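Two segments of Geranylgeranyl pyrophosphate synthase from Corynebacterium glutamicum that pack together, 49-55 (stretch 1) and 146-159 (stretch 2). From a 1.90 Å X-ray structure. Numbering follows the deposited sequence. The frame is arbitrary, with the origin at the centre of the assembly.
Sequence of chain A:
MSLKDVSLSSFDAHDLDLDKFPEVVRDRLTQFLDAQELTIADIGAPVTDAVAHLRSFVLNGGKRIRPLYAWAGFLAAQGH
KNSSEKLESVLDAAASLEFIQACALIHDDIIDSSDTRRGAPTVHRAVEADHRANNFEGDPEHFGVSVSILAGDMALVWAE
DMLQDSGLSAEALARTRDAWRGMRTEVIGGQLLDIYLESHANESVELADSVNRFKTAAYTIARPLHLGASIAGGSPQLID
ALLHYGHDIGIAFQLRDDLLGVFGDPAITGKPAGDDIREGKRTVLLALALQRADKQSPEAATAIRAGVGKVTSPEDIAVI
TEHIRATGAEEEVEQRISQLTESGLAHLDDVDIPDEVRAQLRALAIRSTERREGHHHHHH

Stretch 1, residues 49-55: DAVAHLR
Stretch 2, residues 146-159: SVSILAGDMALVWA

Two α-helical segments of one chain, 49-55 and 146-159, each part of a longer helix, cross with 67° between their N-to-C directions (signed angle -67°) and axes 10.2 Å apart at closest approach. Phi/psi values cluster near -63/-42 throughout, and i to i+4 hydrogen bonds hold each backbone: R55 N to V51 O is 2.7 Å and A151 N to V147 O 2.8 Å, whereas H53 N to D49 O, at 3.3 Å, is weak. The register is set where L54 CA lies 6.5 Å from A151 CA. No hydrogen bond crosses the interface, which buries 298 Å² and is held by apolar packing.

L54 is the knob. Its CA-to-CB bond points toward the second helix, and with chi1 t (173°) and chi2 p (60°) its side chain sits among A151, M154, A155 and W158. L54 CD2 lies 3.7 Å from A151 O, a van der Waals contact with a carbonyl already accepting from A155 N (3.0 Å). L54 CD2 is also 4.3 Å from M154 CB and 4.1 Å from W158 CZ3, while L54 CD1 lies 4.2 Å from A155 CB.

The CA-to-CB bond of W158 points toward the first stretch; with chi1 m (-77°) and chi2 -7°, its ring reaches V51 and L54. V51, chi1 t (168°), places CG1 3.8 Å from W158 CH2, at the ring edge and near its plane; the indole NE1 is hydrogen-bonded elsewhere in the structure. M154 is selenomethionine, chi1 t (-169°), chi2 p (74°) and chi3 p (80°); its CB meets L54, while SE lies beyond contact range of the first stretch. Near the start of the second stretch, V147, chi1 t (174°), brings CG1 4.2 Å from A50 CB. R55, extended with chi1 to chi3 all t, makes no contact with the second stretch; its guanidinium is hydrogen-bonded elsewhere.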

ATOM      1  N   ASP A  49     -15.172 -11.828   4.439  1.00 31.26           N
ATOM      2  CA  ASP A  49     -16.085 -10.722   4.838  1.00 33.25           C
ATOM      3  C   ASP A  49     -15.467  -9.329   4.630  1.00 31.98           C
ATOM      4  O   ASP A  49     -16.127  -8.397   4.119  1.00 31.14           O
ATOM      5  CB  ASP A  49     -16.577 -10.883   6.301  1.00 37.92           C
ATOM      6  CG  ASP A  49     -17.349 -12.182   6.535  1.00 63.63           C
ATOM      7  OD1 ASP A  49     -17.838 -12.765   5.547  1.00 41.72           O
ATOM      8  OD2 ASP A  49     -17.466 -12.637   7.710  1.00 41.84           O
ATOM      9  N   ALA A  50     -14.200  -9.156   5.019  1.00 29.45           N
ATOM     10  CA  ALA A  50     -13.530  -7.879   4.749  1.00 28.77           C
ATOM     11  C   ALA A  50     -13.409  -7.573   3.258  1.00 26.64           C
ATOM     12  O   ALA A  50     -13.671  -6.467   2.831  1.00 26.48           O
ATOM     13  CB  ALA A  50     -12.141  -7.829   5.414  1.00 29.54           C
ATOM     14  N   VAL A  51     -13.034  -8.561   2.462  1.00 27.19           N
ATOM     15  CA  VAL A  51     -12.814  -8.338   1.031  1.00 28.60           C
ATOM     16  C   VAL A  51     -14.168  -8.088   0.350  1.00 28.16           C
ATOM     17  O   VAL A  51     -14.235  -7.336  -0.608  1.00 27.10           O
ATOM     18  CB  VAL A  51     -12.054  -9.532   0.385  1.00 29.40           C
ATOM     19  CG1 VAL A  51     -12.059  -9.467  -1.138  1.00 29.45           C
ATOM     20  CG2 VAL A  51     -10.622  -9.610   0.914  1.00 28.31           C
ATOM     21  N   ALA A  52     -15.242  -8.712   0.865  1.00 28.34           N
ATOM     22  CA  ALA A  52     -16.616  -8.437   0.336  1.00 28.53           C
ATOM     23  C   ALA A  52     -16.941  -6.958   0.416  1.00 29.01           C
ATOM     24  O   ALA A  52     -17.562  -6.383  -0.484  1.00 29.79           O
ATOM     25  CB  ALA A  52     -17.696  -9.279   1.111  1.00 28.02           C
ATOM     26  N   HIS A  53     -16.545  -6.339   1.520  1.00 30.05           N
ATOM     27  CA  HIS A  53     -16.755  -4.909   1.724  1.00 30.81           C
ATOM     28  C   HIS A  53     -15.918  -4.087   0.768  1.00 28.66           C
ATOM     29  O   HIS A  53     -16.385  -3.061   0.225  1.00 27.55           O
ATOM     30  CB  HIS A  53     -16.446  -4.531   3.179  1.00 36.05           C
ATOM     31  CG  HIS A  53     -17.472  -5.026   4.152  1.00 40.27           C
ATOM     32  ND1 HIS A  53     -18.818  -4.767   3.995  1.00 40.10           N
ATOM     33  CD2 HIS A  53     -17.361  -5.756   5.289  1.00 39.66           C
ATOM     34  CE1 HIS A  53     -19.493  -5.327   4.991  1.00 40.53           C
ATOM     35  NE2 HIS A  53     -18.631  -5.929   5.788  1.00 40.11           N
ATOM     36  N   LEU A  54     -14.677  -4.528   0.537  1.00 27.45           N
ATOM     37  CA  LEU A  54     -13.824  -3.833  -0.419  1.00 27.10           C
ATOM     38  C   LEU A  54     -14.411  -3.975  -1.832  1.00 26.41           C
ATOM     39  O   LEU A  54     -14.433  -3.013  -2.605  1.00 27.34           O
ATOM     40  CB  LEU A  54     -12.364  -4.392  -0.342  1.00 26.98           C
ATOM     41  CG  LEU A  54     -11.391  -3.871  -1.407  1.00 27.07           C
ATOM     42  CD1 LEU A  54     -11.253  -2.359  -1.333  1.00 28.01           C
ATOM     43  CD2 LEU A  54      -9.997  -4.557  -1.315  1.00 27.49           C
ATOM     44  N   ARG A  55     -14.869  -5.184  -2.151  1.00 26.62           N
ATOM     45  CA  ARG A  55     -15.486  -5.482  -3.446  1.00 28.95           C
ATOM     46  C   ARG A  55     -16.672  -4.563  -3.722  1.00 29.16           C
ATOM     47  O   ARG A  55     -16.754  -3.969  -4.814  1.00 28.27           O
ATOM     48  CB  ARG A  55     -15.938  -6.935  -3.510  1.00 30.39           C
ATOM     49  CG  ARG A  55     -16.634  -7.283  -4.830  1.00 32.26           C
ATOM     50  CD  ARG A  55     -17.285  -8.659  -4.783  1.00 33.01           C
ATOM     51  NE  ARG A  55     -17.971  -8.960  -6.050  1.00 32.59           N
ATOM     52  CZ  ARG A  55     -17.504  -9.815  -6.958  1.00 33.78           C
ATOM     53  NH1 ARG A  55     -16.376 -10.487  -6.743  1.00 31.46           N
ATOM     54  NH2 ARG A  55     -18.184 -10.023  -8.076  1.00 32.79           N
ATOM     55  N   SER A 146      -9.057  -0.226  11.835  1.00 36.60           N
ATOM     56  CA  SER A 146      -8.105  -1.296  11.532  1.00 35.32           C
ATOM     57  C   SER A 146      -8.434  -2.022  10.240  1.00 33.37           C
ATOM     58  O   SER A 146      -7.547  -2.280   9.421  1.00 32.45           O
ATOM     59  CB  SER A 146      -8.029  -2.306  12.680  1.00 35.96           C
ATOM     60  OG  SER A 146      -7.644  -1.653  13.872  1.00 40.53           O
ATOM     61  N   VAL A 147      -9.697  -2.393  10.071  1.00 32.24           N
ATOM     62  CA  VAL A 147     -10.112  -3.093   8.849  1.00 31.75           C
ATOM     63  C   VAL A 147      -9.900  -2.185   7.669  1.00 30.92           C
ATOM     64  O   VAL A 147      -9.480  -2.658   6.615  1.00 30.80           O
ATOM     65  CB  VAL A 147     -11.581  -3.604   8.909  1.00 32.45           C
ATOM     66  CG1 VAL A 147     -12.028  -4.187   7.563  1.00 40.43           C
ATOM     67  CG2 VAL A 147     -11.726  -4.652  10.021  1.00 40.74           C
ATOM     68  N   SER A 148     -10.177  -0.891   7.846  1.00 30.08           N
ATOM     69  CA  SER A 148     -10.041   0.088   6.748  1.00 31.23           C
ATOM     70  C   SER A 148      -8.585   0.234   6.300  1.00 29.53           C
ATOM     71  O   SER A 148      -8.305   0.319   5.100  1.00 28.59           O
ATOM     72  CB  SER A 148     -10.555   1.478   7.151  1.00 31.85           C
ATOM     73  OG  SER A 148     -11.944   1.469   7.353  1.00 39.44           O
ATOM     74  N   ILE A 149      -7.661   0.309   7.256  1.00 28.01           N
ATOM     75  CA  ILE A 149      -6.260   0.455   6.883  1.00 28.26           C
ATOM     76  C   ILE A 149      -5.846  -0.761   6.043  1.00 26.57           C
ATOM     77  O   ILE A 149      -5.243  -0.597   4.965  1.00 26.72           O
ATOM     78  CB  ILE A 149      -5.331   0.629   8.118  1.00 29.66           C
ATOM     79  CG1 ILE A 149      -5.565   2.009   8.761  1.00 32.12           C
ATOM     80  CG2 ILE A 149      -3.875   0.544   7.708  1.00 31.57           C
ATOM     81  CD1 ILE A 149      -4.873   2.157  10.072  1.00 31.30           C
ATOM     82  N   LEU A 150      -6.208  -1.959   6.510  1.00 25.39           N
ATOM     83  CA  LEU A 150      -5.735  -3.192   5.854  1.00 25.57           C
ATOM     84  C   LEU A 150      -6.477  -3.406   4.524  1.00 26.11           C
ATOM     85  O   LEU A 150      -5.883  -3.901   3.551  1.00 24.37           O
ATOM     86  CB  LEU A 150      -5.882  -4.416   6.771  1.00 25.03           C
ATOM     87  CG  LEU A 150      -5.052  -4.360   8.041  1.00 24.13           C
ATOM     88  CD1 LEU A 150      -5.459  -5.488   8.958  1.00 25.67           C
ATOM     89  CD2 LEU A 150      -3.557  -4.494   7.654  1.00 25.37           C
ATOM     90  N   ALA A 151      -7.754  -3.003   4.473  1.00 25.22           N
ATOM     91  CA  ALA A 151      -8.513  -3.126   3.207  1.00 25.70           C
ATOM     92  C   ALA A 151      -7.887  -2.245   2.149  1.00 24.96           C
ATOM     93  O   ALA A 151      -7.735  -2.648   0.986  1.00 25.01           O
ATOM     94  CB  ALA A 151      -9.993  -2.733   3.394  1.00 25.65           C
ATOM     95  N   GLY A 152      -7.514  -1.043   2.561  1.00 23.53           N
ATOM     96  CA  GLY A 152      -6.815  -0.108   1.657  1.00 24.11           C
ATOM     97  C   GLY A 152      -5.495  -0.713   1.204  1.00 23.88           C
ATOM     98  O   GLY A 152      -5.133  -0.618   0.040  1.00 23.91           O
ATOM     99  N   ASP A 153      -4.778  -1.357   2.121  1.00 23.40           N
ATOM    100  CA  ASP A 153      -3.492  -1.957   1.742  1.00 23.35           C
ATOM    101  C   ASP A 153      -3.707  -3.099   0.744  1.00 22.76           C
ATOM    102  O   ASP A 153      -2.934  -3.253  -0.198  1.00 21.94           O
ATOM    103  CB  ASP A 153      -2.747  -2.493   2.963  1.00 23.52           C
ATOM    104  CG  ASP A 153      -2.266  -1.396   3.917  1.00 26.88           C
ATOM    105  OD1 ASP A 153      -2.253  -0.207   3.541  1.00 24.29           O
ATOM    106  OD2 ASP A 153      -1.829  -1.753   5.061  1.00 25.27           O
HETATM  107  N   MSE A 154      -4.755  -3.897   0.959  1.00 22.42           N
HETATM  108  CA  MSE A 154      -5.106  -4.950   0.003  1.00 23.63           C
HETATM  109  C   MSE A 154      -5.383  -4.365  -1.393  1.00 22.97           C
HETATM  110  O   MSE A 154      -4.924  -4.920  -2.395  1.00 21.14           O
HETATM  111  CB  MSE A 154      -6.298  -5.780   0.487  1.00 25.75           C
HETATM  112  CG  MSE A 154      -6.522  -7.042  -0.343  1.00 21.65           C
HETATM  113 SE   MSE A 154      -5.189  -8.429   0.026  1.00 31.64          SE
HETATM  114  CE  MSE A 154      -6.014  -9.115   1.676  1.00 20.77           C
ATOM    115  N   ALA A 155      -6.122  -3.262  -1.436  1.00 23.04           N
ATOM    116  CA  ALA A 155      -6.428  -2.601  -2.713  1.00 23.29           C
ATOM    117  C   ALA A 155      -5.129  -2.174  -3.383  1.00 23.16           C
ATOM    118  O   ALA A 155      -4.981  -2.319  -4.590  1.00 23.69           O
ATOM    119  CB  ALA A 155      -7.326  -1.416  -2.497  1.00 22.24           C
ATOM    120  N   LEU A 156      -4.187  -1.660  -2.608  1.00 22.67           N
ATOM    121  CA  LEU A 156      -2.945  -1.187  -3.222  1.00 23.17           C
ATOM    122  C   LEU A 156      -2.091  -2.317  -3.787  1.00 21.23           C
ATOM    123  O   LEU A 156      -1.544  -2.187  -4.904  1.00 20.15           O
ATOM    124  CB  LEU A 156      -2.162  -0.276  -2.235  1.00 26.08           C
ATOM    125  CG  LEU A 156      -0.868   0.366  -2.743  1.00 28.76           C
ATOM    126  CD1 LEU A 156      -1.117   1.246  -4.012  1.00 28.49           C
ATOM    127  CD2 LEU A 156      -0.313   1.257  -1.594  1.00 29.29           C
ATOM    128  N   VAL A 157      -1.978  -3.431  -3.058  1.00 21.39           N
ATOM    129  CA  VAL A 157      -1.259  -4.592  -3.589  1.00 21.25           C
ATOM    130  C   VAL A 157      -1.986  -5.196  -4.801  1.00 19.95           C
ATOM    131  O   VAL A 157      -1.345  -5.613  -5.762  1.00 19.06           O
ATOM    132  CB  VAL A 157      -0.840  -5.696  -2.509  1.00 24.43           C
ATOM    133  CG1 VAL A 157       0.020  -5.062  -1.401  1.00 24.42           C
ATOM    134  CG2 VAL A 157      -1.966  -6.420  -1.962  1.00 26.57           C
ATOM    135  N   TRP A 158      -3.300  -5.149  -4.790  1.00 17.31           N
ATOM    136  CA  TRP A 158      -4.037  -5.690  -5.945  1.00 18.13           C
ATOM    137  C   TRP A 158      -3.964  -4.771  -7.181  1.00 19.87           C
ATOM    138  O   TRP A 158      -4.067  -5.261  -8.301  1.00 19.55           O
ATOM    139  CB  TRP A 158      -5.499  -5.956  -5.554  1.00 19.61           C
ATOM    140  CG  TRP A 158      -5.591  -7.237  -4.738  1.00 21.37           C
ATOM    141  CD1 TRP A 158      -4.581  -8.145  -4.490  1.00 21.64           C
ATOM    142  CD2 TRP A 158      -6.769  -7.760  -4.124  1.00 20.99           C
ATOM    143  NE1 TRP A 158      -5.073  -9.195  -3.688  1.00 21.28           N
ATOM    144  CE2 TRP A 158      -6.416  -8.973  -3.486  1.00 23.62           C
ATOM    145  CE3 TRP A 158      -8.099  -7.292  -4.027  1.00 23.27           C
ATOM    146  CZ2 TRP A 158      -7.347  -9.735  -2.772  1.00 22.91           C
ATOM    147  CZ3 TRP A 158      -9.026  -8.043  -3.302  1.00 22.70           C
ATOM    148  CH2 TRP A 158      -8.644  -9.254  -2.694  1.00 24.40           C
ATOM    149  N   ALA A 159      -3.847  -3.459  -6.967  1.00 19.56           N
ATOM    150  CA  ALA A 159      -3.574  -2.552  -8.119  1.00 20.12           C
ATOM    151  C   ALA A 159      -2.319  -3.027  -8.831  1.00 20.05           C
ATOM    152  O   ALA A 159      -2.274  -3.147 -10.079  1.00 20.84           O
ATOM    153  CB  ALA A 159      -3.415  -1.081  -7.673  1.00 19.56           C
TER